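Local coordinates for protein GlcNAc Inducible Gene 2, GIG2 (Candida albicans, PDB 6AKZ) that binds iron(III) through two histidines and an aspartate and is probably an oxygenase of the DUF1479 (Gig2-like) family, with a cupin-type fold, at residues Leu81-Gly86 with Ser153-Val158; Asp222-Asp227 with Phe348-Leu353; Pro58-Lys63 with Val274-Lys279. One frame throughout, in Å; residues are numbered along the deposited sequence.

Overall arrangement
The three contacts touch one another, contacts 1 and 2 close together and contact 3 further off but touching both. The centres of contacts 1 and 2 are about 7 Å apart, and the two are joined by the backbone bond from His350 N to Gly86 O and by the hydroxyl of Tyr157 on Asp222. The centre of contact 3 is about 13 Å from that of contact 1 and about 14 Å from that of contact 2; Arg85 reaches the carbonyl of Tyr60, and Leu278 packs on both Ala223 and His350. The side chain of Val274 in contact 3 is about 9 Å from the iron(III) ion and that of His350 in contact 2 about 12 Å, whereas contact 1 lies away from the metal.

Contact 1. Residues Leu81-Gly86 with Ser153-Val158; sequences LFKQRG and SKEFYV
Lys83, near the C-terminal end of helix 76-85, reaches across to Glu155 in the loop that follows helix 143-153, and the one hydrogen bond between the two segments is made there. Lys83 NZ donates to Glu155 O over 2.9 Å, approaching at a C=O...N angle of 141° and slightly tilted from the carbonyl plane. The lysine chain is extended beyond CG, which lets an amine rooted on the helix span the gap to the loop backbone.

The charged part of the contact is looser. Lys83 NZ stays 4.5 Å from Glu155 OE1, beyond salt-bridge range, and what lies against the carboxylate is the aliphatic chain, with Lys83 CE 3.3 Å from Glu155 OE1. That oxygen has its hydrogen bond with Ser79 OG, one turn earlier on the same helix. The glutamate is thus held at both ends by helix 76-85, its carbonyl by Lys83 and its carboxylate by Ser79. The nearby ammonium would probably help to keep the carboxylate ionised.

Apolar packing completes the contact. Phe82 turns CG anti to its own backbone N, and CD2 and CE2 meet the methylenes of Glu155, with Phe82 CD2 4.1 Å from Glu155 CG. Ring and carboxylate planes stand 85° apart. A bend at chi2 (-68°) folds the glutamate back, so that its CB and CG lie by the phenyl ring while OE1 lies along the lysine. Beyond the contact, Phe82 also packs on Leu256 of strand 256-261.

Glu155 occupies the third position of a type I beta turn, Ser153 to Phe156, closed by Phe156 N to Ser153 O at 3.2 Å. This is helix-to-loop packing beside the main sheet of the cupin-type fold: a lysine caught on a turn carbonyl, with the turn's glutamate tied back to the helix.

Contact 2. Residues Asp222-Asp227 with Phe348-Leu353; sequences DAFKLD and FWHCDL
His350 closes strand 346-350 and carries the contact, its imidazole meeting both Ala223 and Phe224. The side chain leaves the strand with CG anti to the backbone N (chi1 -164°), and the edge bearing NE2 and CD2 is turned to the loop 222-227. His350 NE2 donates to Ala223 O over 2.9 Å, with an N-H...O angle of 148°; the donor stands well above the carbonyl plane, away from a lone-pair direction. Ala223 CB lies beside the same nitrogen.

The same edge is turned to the face of Phe224 in a T-shaped, edge-to-face pair, with His350 NE2 over the ring and His350 CD2 nearer its border, 3.8 Å from Phe224 CE1; the planes meet at 72°. An Asx turn steadies the loop on its side, Phe224 N donating to Asp222 OD1 over 3.0 Å.

Two residues on, Asp352 N donates to His350 ND1 over 3.0 Å. Its carboxylate turns elsewhere, to Arg200, Arg229 and Tyr210. Leu353 N then bonds to His350 O, closing a type I turn that leads on to the iron ligand His355.

With ND1 accepting from a backbone N-H and NE2 donating to a carbonyl, both ring nitrogens of this buried histidine are engaged. The pattern fits a neutral imidazole protonated on NE2, fixed in its rotation and serving as a structural link rather than a metal ligand.

Contact 3. Residues Pro58-Lys63 with Val274-Lys279; sequences PSYVPK and VLPSLK
Tyr60 and Val61 pack against Pro276 and Val274, where the chain leaves strand 272-274 of the cupin-type fold and passes through an inverse gamma turn centred on Pro276 into helix 278-287. Tyr60 sits in a short 3-10 segment after helix 32-56. Its CG is anti to the backbone N (chi1 -168°), which carries the CD1-CE1 side of the ring to Pro276. Pro276 CG lies 3.4 Å from Tyr60 CD1. Further along the ring, the edge carbon CE1 of Tyr60 comes within 3.4 Å of Pro276 O, near the ring plane.

Val61 and Val274 meet through one methyl each, at about a right angle: Val61 CG2 is 4.1 Å from Val274 CG2. On Val274 this methyl lies between the backbone N and the carbonyl carbon, whereas on Val61 it lies beside the backbone N. The side chain of Val274 also comes about 4 Å from that of the iron ligand His355, so this packing adjoins a ligand of the iron.

A water bridges the two segments at the far end of the ring: Tyr60 OH donates to it over 2.7 Å, and it in turn donates to Pro276 O at 2.9 Å.

Contact 1. Residues Leu81-Gly86 with Ser153-Val158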
loop_
_atom_site.group_PDB
_atom_site.type_symbol
_atom_site.label_atom_id
_atom_site.label_comp_id
_atom_site.label_asym_id
_atom_site.label_seq_id
_atom_site.Cartn_x
_atom_site.Cartn_y
_atom_site.Cartn_z
ATOM N N LEU A 81 12.645 5.525 12.688
ATOM C CA LEU A 81 11.247 5.524 13.183
ATOM C C LEU A 81 10.248 4.996 12.082
ATOM O O LEU A 81 9.263 4.269 12.372
ATOM C CB LEU A 81 10.861 6.930 13.676
ATOM C CG LEU A 81 11.495 7.297 15.001
ATOM C CD1 LEU A 81 11.548 8.795 15.205
ATOM C CD2 LEU A 81 10.746 6.510 16.064
ATOM N N PHE A 82 10.471 5.398 10.861
ATOM C CA PHE A 82 9.611 4.993 9.727
ATOM C C PHE A 82 9.699 3.474 9.528
ATOM O O PHE A 82 8.671 2.837 9.443
ATOM C CB PHE A 82 9.967 5.676 8.458
ATOM C CG PHE A 82 9.237 5.103 7.255
ATOM C CD1 PHE A 82 7.869 5.219 7.140
ATOM C CD2 PHE A 82 9.953 4.399 6.310
ATOM C CE1 PHE A 82 7.215 4.708 6.032
ATOM C CE2 PHE A 82 9.315 3.828 5.235
ATOM C CZ PHE A 82 7.921 3.928 5.140
ATOM N N LYS A 83 10.906 2.872 9.547
ATOM C CA LYS A 83 10.964 1.447 9.399
ATOM C C LYS A 83 10.282 0.675 10.537
ATOM O O LYS A 83 9.831 -0.428 10.312
ATOM C CB LYS A 83 12.381 0.952 9.190
ATOM C CG LYS A 83 12.988 1.501 7.901
ATOM C CD LYS A 83 14.215 0.694 7.501
ATOM C CE LYS A 83 14.574 0.975 6.073
ATOM N NZ LYS A 83 15.519 -0.017 5.438
ATOM N N GLN A 84 10.315 1.188 11.769
ATOM C CA GLN A 84 9.622 0.580 12.902
ATOM C C GLN A 84 8.108 0.752 12.826
ATOM O O GLN A 84 7.309 -0.184 13.072
ATOM C CB GLN A 84 10.158 1.168 14.248
ATOM C CG GLN A 84 9.380 0.694 15.482
ATOM C CD GLN A 84 9.421 1.559 16.787
ATOM O OE1 GLN A 84 9.590 2.798 16.828
ATOM N NE2 GLN A 84 9.252 0.860 17.861
ATOM N N ARG A 85 7.699 1.946 12.496
ATOM C CA ARG A 85 6.310 2.323 12.684
ATOM C C ARG A 85 5.462 2.225 11.425
ATOM O O ARG A 85 4.210 2.159 11.517
ATOM C CB ARG A 85 6.244 3.723 13.310
ATOM C CG ARG A 85 6.833 3.712 14.712
ATOM C CD ARG A 85 6.961 5.020 15.433
ATOM N NE ARG A 85 7.757 4.786 16.658
ATOM C CZ ARG A 85 7.709 5.590 17.696
ATOM N NH1 ARG A 85 6.963 6.704 17.656
ATOM N NH2 ARG A 85 8.460 5.328 18.763
ATOM N N GLY A 86 6.154 2.224 10.276
ATOM C CA GLY A 86 5.554 1.920 8.977
ATOM C C GLY A 86 4.698 3.012 8.375
ATOM O O GLY A 86 3.909 2.769 7.446
ATOM N N SER A 153 11.884 5.661 -1.585
ATOM C CA SER A 153 12.379 4.492 -2.342
ATOM C C SER A 153 13.710 3.977 -1.772
ATOM O O SER A 153 13.969 2.779 -1.865
ATOM C CB SER A 153 12.542 4.841 -3.809
ATOM O OG SER A 153 13.745 5.528 -4.065
ATOM N N LYS A 154 14.479 4.858 -1.157
ATOM C CA LYS A 154 15.722 4.480 -0.470
ATOM C C LYS A 154 15.581 3.739 0.861
ATOM O O LYS A 154 16.558 3.214 1.387
ATOM C CB LYS A 154 16.548 5.719 -0.263
ATOM C CG LYS A 154 16.896 6.380 -1.590
ATOM C CD LYS A 154 17.798 7.532 -1.237
ATOM C CE LYS A 154 18.403 8.237 -2.433
ATOM N NZ LYS A 154 17.451 8.599 -3.428
ATOM N N GLU A 155 14.363 3.663 1.371
ATOM C CA GLU A 155 14.076 2.861 2.554
ATOM C C GLU A 155 13.901 1.410 2.161
ATOM O O GLU A 155 14.086 0.508 2.990
ATOM C CB GLU A 155 12.887 3.396 3.234
ATOM C CG GLU A 155 13.026 4.898 3.626
ATOM C CD GLU A 155 14.077 5.119 4.723
ATOM O OE1 GLU A 155 14.132 4.253 5.643
ATOM O OE2 GLU A 155 14.906 6.106 4.655
ATOM N N PHE A 156 13.599 1.152 0.900
ATOM C CA PHE A 156 13.441 -0.263 0.429
ATOM C C PHE A 156 14.749 -0.710 -0.270
ATOM O O PHE A 156 15.645 0.120 -0.650
ATOM C CB PHE A 156 12.251 -0.360 -0.547
ATOM C CG PHE A 156 10.935 -0.192 0.115
ATOM C CD1 PHE A 156 10.260 -1.326 0.572
ATOM C CD2 PHE A 156 10.338 1.039 0.206
ATOM C CE1 PHE A 156 9.059 -1.207 1.195
ATOM C CE2 PHE A 156 9.116 1.191 0.833
ATOM C CZ PHE A 156 8.483 0.079 1.323
ATOM N N TYR A 157 14.920 -2.015 -0.418
ATOM C CA TYR A 157 16.088 -2.551 -1.064
ATOM C C TYR A 157 15.894 -3.944 -1.544
ATOM O O TYR A 157 14.918 -4.605 -1.173
ATOM C CB TYR A 157 17.251 -2.553 -0.030
ATOM C CG TYR A 157 17.166 -3.567 1.067
ATOM C CD1 TYR A 157 16.388 -3.343 2.172
ATOM C CD2 TYR A 157 17.856 -4.777 0.969
ATOM C CE1 TYR A 157 16.344 -4.257 3.245
ATOM C CE2 TYR A 157 17.822 -5.713 2.007
ATOM C CZ TYR A 157 17.088 -5.429 3.165
ATOM O OH TYR A 157 16.969 -6.329 4.161
ATOM N N VAL A 158 16.824 -4.396 -2.391
ATOM C CA VAL A 158 16.916 -5.795 -2.688
ATOM C C VAL A 158 18.345 -6.223 -2.545
ATOM O O VAL A 158 19.274 -5.439 -2.744
ATOM C CB VAL A 158 16.406 -6.228 -4.073
ATOM C CG1 VAL A 158 14.925 -5.992 -4.147
ATOM C CG2 VAL A 158 17.132 -5.555 -5.246
#

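Contact 2. Residues Asp222-Asp227 with Phe348-Leu353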
loop_
_atom_site.group_PDB
_atom_site.type_symbol
_atom_site.label_atom_id
_atom_site.label_comp_id
_atom_site.label_asym_id
_atom_site.label_seq_id
_atom_site.Cartn_x
_atom_site.Cartn_y
_atom_site.Cartn_z
ATOM N N ASP A 222 12.117 -8.372 7.992
ATOM C CA ASP A 222 12.521 -7.112 7.397
ATOM C C ASP A 222 11.430 -6.807 6.356
ATOM O O ASP A 222 11.417 -7.339 5.249
ATOM C CB ASP A 222 13.893 -7.223 6.728
ATOM C CG ASP A 222 14.444 -5.849 6.332
ATOM O OD1 ASP A 222 13.627 -4.916 6.157
ATOM O OD2 ASP A 222 15.676 -5.756 6.225
ATOM N N ALA A 223 10.611 -5.833 6.699
ATOM C CA ALA A 223 9.520 -5.338 5.790
ATOM C C ALA A 223 9.947 -4.571 4.543
ATOM O O ALA A 223 9.114 -4.294 3.654
ATOM C CB ALA A 223 8.584 -4.447 6.617
ATOM N N PHE A 224 11.219 -4.303 4.460
ATOM C CA PHE A 224 11.769 -3.441 3.431
ATOM C C PHE A 224 12.568 -4.162 2.396
ATOM O O PHE A 224 12.999 -3.512 1.456
ATOM C CB PHE A 224 12.493 -2.255 4.032
ATOM C CG PHE A 224 11.577 -1.409 4.815
ATOM C CD1 PHE A 224 10.841 -0.391 4.196
ATOM C CD2 PHE A 224 11.310 -1.701 6.157
ATOM C CE1 PHE A 224 9.927 0.357 4.911
ATOM C CE2 PHE A 224 10.397 -0.946 6.873
ATOM C CZ PHE A 224 9.673 0.059 6.228
ATOM N N LYS A 225 12.746 -5.476 2.568
ATOM C CA LYS A 225 13.484 -6.274 1.611
ATOM C C LYS A 225 12.511 -6.830 0.543
ATOM O O LYS A 225 11.555 -7.534 0.891
ATOM C CB LYS A 225 14.142 -7.425 2.340
ATOM C CG LYS A 225 14.902 -8.340 1.432
ATOM C CD LYS A 225 15.747 -9.328 2.261
ATOM C CE LYS A 225 16.433 -10.349 1.325
ATOM N NZ LYS A 225 17.398 -11.081 2.211
ATOM N N LEU A 226 12.794 -6.563 -0.721
ATOM C CA LEU A 226 11.869 -6.809 -1.753
ATOM C C LEU A 226 12.182 -7.955 -2.719
ATOM O O LEU A 226 11.486 -8.161 -3.690
ATOM C CB LEU A 226 11.606 -5.499 -2.456
ATOM C CG LEU A 226 10.957 -4.406 -1.658
ATOM C CD1 LEU A 226 10.694 -3.206 -2.554
ATOM C CD2 LEU A 226 9.682 -4.793 -0.915
ATOM N N ASP A 227 13.221 -8.705 -2.440
ATOM C CA ASP A 227 13.620 -9.789 -3.352
ATOM C C ASP A 227 12.503 -10.738 -3.728
ATOM O O ASP A 227 12.331 -11.049 -4.913
ATOM C CB ASP A 227 14.779 -10.590 -2.742
ATOM C CG ASP A 227 16.031 -9.773 -2.503
ATOM O OD1 ASP A 227 16.012 -8.730 -1.809
ATOM O OD2 ASP A 227 17.117 -10.218 -2.974
ATOM N N PHE A 348 2.305 8.781 4.064
ATOM C CA PHE A 348 2.676 7.433 3.535
ATOM C C PHE A 348 2.399 6.363 4.583
ATOM O O PHE A 348 2.663 6.549 5.777
ATOM C CB PHE A 348 4.167 7.346 3.253
ATOM C CG PHE A 348 4.624 8.044 2.040
ATOM C CD1 PHE A 348 4.299 7.538 0.800
ATOM C CD2 PHE A 348 5.426 9.199 2.129
ATOM C CE1 PHE A 348 4.709 8.146 -0.394
ATOM C CE2 PHE A 348 5.827 9.824 0.927
ATOM C CZ PHE A 348 5.471 9.295 -0.310
ATOM N N TRP A 349 1.930 5.202 4.157
ATOM C CA TRP A 349 1.982 4.068 4.992
ATOM C C TRP A 349 2.376 2.816 4.175
ATOM O O TRP A 349 2.028 2.608 2.995
ATOM C CB TRP A 349 0.739 3.821 5.831
ATOM C CG TRP A 349 -0.541 3.558 5.077
ATOM C CD1 TRP A 349 -1.127 2.352 4.902
ATOM C CD2 TRP A 349 -1.367 4.516 4.400
ATOM N NE1 TRP A 349 -2.322 2.473 4.114
ATOM C CE2 TRP A 349 -2.513 3.810 3.881
ATOM C CE3 TRP A 349 -1.302 5.910 4.232
ATOM C CZ2 TRP A 349 -3.553 4.457 3.208
ATOM C CZ3 TRP A 349 -2.335 6.554 3.496
ATOM C CH2 TRP A 349 -3.422 5.842 3.005
ATOM N N HIS A 350 3.113 1.961 4.852
ATOM C CA HIS A 350 3.555 0.646 4.301
ATOM C C HIS A 350 2.378 -0.227 3.888
ATOM O O HIS A 350 1.317 -0.215 4.493
ATOM C CB HIS A 350 4.449 -0.102 5.277
ATOM C CG HIS A 350 5.227 -1.223 4.680
ATOM N ND1 HIS A 350 4.734 -2.500 4.570
ATOM C CD2 HIS A 350 6.525 -1.293 4.308
ATOM C CE1 HIS A 350 5.667 -3.301 4.091
ATOM N NE2 HIS A 350 6.769 -2.585 3.915
ATOM N N CYS A 351 2.525 -0.915 2.760
ATOM C CA CYS A 351 1.482 -1.777 2.254
ATOM C C CYS A 351 0.983 -2.818 3.247
ATOM O O CYS A 351 -0.126 -3.318 3.112
ATOM C CB CYS A 351 1.901 -2.445 0.910
ATOM S SG CYS A 351 3.403 -3.443 1.073
ATOM N N ASP A 352 1.772 -3.132 4.244
ATOM C CA ASP A 352 1.385 -4.089 5.295
ATOM C C ASP A 352 0.909 -3.430 6.579
ATOM O O ASP A 352 0.849 -4.118 7.630
ATOM C CB ASP A 352 2.525 -5.055 5.596
ATOM C CG ASP A 352 2.651 -6.217 4.592
ATOM O OD1 ASP A 352 1.758 -6.379 3.694
ATOM O OD2 ASP A 352 3.746 -6.879 4.636
ATOM N N LEU A 353 0.627 -2.108 6.573
ATOM C CA LEU A 353 0.215 -1.476 7.811
ATOM C C LEU A 353 -1.327 -1.503 7.983
ATOM O O LEU A 353 -2.117 -1.127 7.063
ATOM C CB LEU A 353 0.691 -0.030 7.850
ATOM C CG LEU A 353 0.854 0.477 9.250
ATOM C CD1 LEU A 353 2.073 -0.170 9.896
ATOM C CD2 LEU A 353 0.995 1.988 9.363
#

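Contact 3. Residues Pro58-Lys63 with Val274-Lys279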
loop_
_atom_site.group_PDB
_atom_site.type_symbol
_atom_site.label_atom_id
_atom_site.label_comp_id
_atom_site.label_asym_id
_atom_site.label_seq_id
_atom_site.Cartn_x
_atom_site.Cartn_y
_atom_site.Cartn_z
ATOM N N PRO A 58 -1.614 10.172 18.753
ATOM C CA PRO A 58 -1.193 10.515 17.433
ATOM C C PRO A 58 0.239 11.003 17.237
ATOM O O PRO A 58 0.814 10.754 16.163
ATOM C CB PRO A 58 -2.210 11.605 17.031
ATOM C CG PRO A 58 -3.454 11.223 17.705
ATOM C CD PRO A 58 -2.905 10.823 19.074
ATOM N N SER A 59 0.874 11.617 18.254
ATOM C CA SER A 59 2.245 12.060 18.079
ATOM C C SER A 59 3.226 10.876 17.900
ATOM O O SER A 59 4.433 11.110 17.593
ATOM C CB SER A 59 2.647 12.931 19.216
ATOM O OG SER A 59 2.718 12.158 20.389
ATOM N N TYR A 60 2.772 9.644 18.190
ATOM C CA TYR A 60 3.549 8.440 17.930
ATOM C C TYR A 60 3.885 8.288 16.431
ATOM O O TYR A 60 4.912 7.698 16.082
ATOM C CB TYR A 60 2.858 7.230 18.511
ATOM C CG TYR A 60 3.676 5.962 18.572
ATOM C CD1 TYR A 60 3.789 5.127 17.477
ATOM C CD2 TYR A 60 4.380 5.650 19.698
ATOM C CE1 TYR A 60 4.536 3.974 17.538
ATOM C CE2 TYR A 60 5.117 4.505 19.812
ATOM C CZ TYR A 60 5.241 3.696 18.751
ATOM O OH TYR A 60 5.982 2.581 18.896
ATOM N N VAL A 61 3.069 8.830 15.522
ATOM C CA VAL A 61 3.326 8.649 14.131
ATOM C C VAL A 61 4.502 9.503 13.729
ATOM O O VAL A 61 4.520 10.698 13.986
ATOM C CB VAL A 61 2.085 9.122 13.269
ATOM C CG1 VAL A 61 2.384 9.156 11.803
ATOM C CG2 VAL A 61 0.924 8.205 13.624
ATOM N N PRO A 62 5.494 8.903 13.083
ATOM C CA PRO A 62 6.615 9.703 12.593
ATOM C C PRO A 62 6.182 10.897 11.701
ATOM O O PRO A 62 5.309 10.785 10.821
ATOM C CB PRO A 62 7.419 8.703 11.808
ATOM C CG PRO A 62 7.064 7.370 12.384
ATOM C CD PRO A 62 5.610 7.483 12.721
ATOM N N LYS A 63 6.786 12.026 11.951
ATOM C CA LYS A 63 6.482 13.207 11.233
ATOM C C LYS A 63 7.765 14.002 11.023
ATOM O O LYS A 63 8.600 14.045 11.865
ATOM C CB LYS A 63 5.495 14.023 12.072
ATOM C CG LYS A 63 4.902 15.216 11.401
ATOM C CD LYS A 63 3.728 15.827 12.146
ATOM C CE LYS A 63 4.108 16.876 13.156
ATOM N NZ LYS A 63 2.890 17.223 13.921
ATOM N N VAL A 274 -4.188 4.434 11.922
ATOM C CA VAL A 274 -3.216 3.435 11.630
ATOM C C VAL A 274 -2.792 2.689 12.903
ATOM O O VAL A 274 -3.020 3.193 14.007
ATOM C CB VAL A 274 -1.916 4.106 11.070
ATOM C CG1 VAL A 274 -2.176 4.724 9.720
ATOM C CG2 VAL A 274 -1.373 5.205 11.995
ATOM N N LEU A 275 -2.166 1.556 12.733
ATOM C CA LEU A 275 -1.514 0.837 13.822
ATOM C C LEU A 275 -0.037 0.965 13.516
ATOM O O LEU A 275 0.509 0.154 12.762
ATOM C CB LEU A 275 -1.941 -0.627 13.817
ATOM C CG LEU A 275 -1.951 -1.292 15.161
ATOM C CD1 LEU A 275 -2.425 -2.743 14.977
ATOM C CD2 LEU A 275 -0.587 -1.231 15.726
ATOM N N PRO A 276 0.661 1.906 14.172
ATOM C CA PRO A 276 1.983 2.263 13.750
ATOM C C PRO A 276 3.072 1.331 14.297
ATOM O O PRO A 276 4.011 1.729 15.040
ATOM C CB PRO A 276 2.084 3.734 14.215
ATOM C CG PRO A 276 1.368 3.687 15.539
ATOM C CD PRO A 276 0.124 2.891 15.157
ATOM N N SER A 277 2.913 0.031 14.050
ATOM C CA SER A 277 3.914 -0.902 14.486
ATOM C C SER A 277 3.959 -2.022 13.411
ATOM O O SER A 277 3.191 -2.971 13.444
ATOM C CB SER A 277 3.530 -1.486 15.862
ATOM O OG SER A 277 4.496 -2.468 16.322
ATOM N N LEU A 278 4.927 -1.951 12.513
ATOM C CA LEU A 278 4.845 -2.745 11.296
ATOM C C LEU A 278 5.170 -4.224 11.552
ATOM O O LEU A 278 4.412 -5.117 11.160
ATOM C CB LEU A 278 5.745 -2.098 10.208
ATOM C CG LEU A 278 5.842 -2.768 8.876
ATOM C CD1 LEU A 278 4.473 -2.917 8.243
ATOM C CD2 LEU A 278 6.736 -1.853 7.981
ATOM N N LYS A 279 6.322 -4.477 12.175
ATOM C CA LYS A 279 6.774 -5.802 12.444
ATOM C C LYS A 279 5.855 -6.540 13.378
ATOM O O LYS A 279 5.515 -7.699 13.079
ATOM C CB LYS A 279 8.194 -5.824 13.010
ATOM C CG LYS A 279 8.853 -7.180 13.119
ATOM C CD LYS A 279 10.144 -7.055 13.940
ATOM C CE LYS A 279 11.273 -6.458 13.150
ATOM N NZ LYS A 279 12.423 -6.195 14.043
HETATM O O HOH W 1 6.130 0.832 16.834
#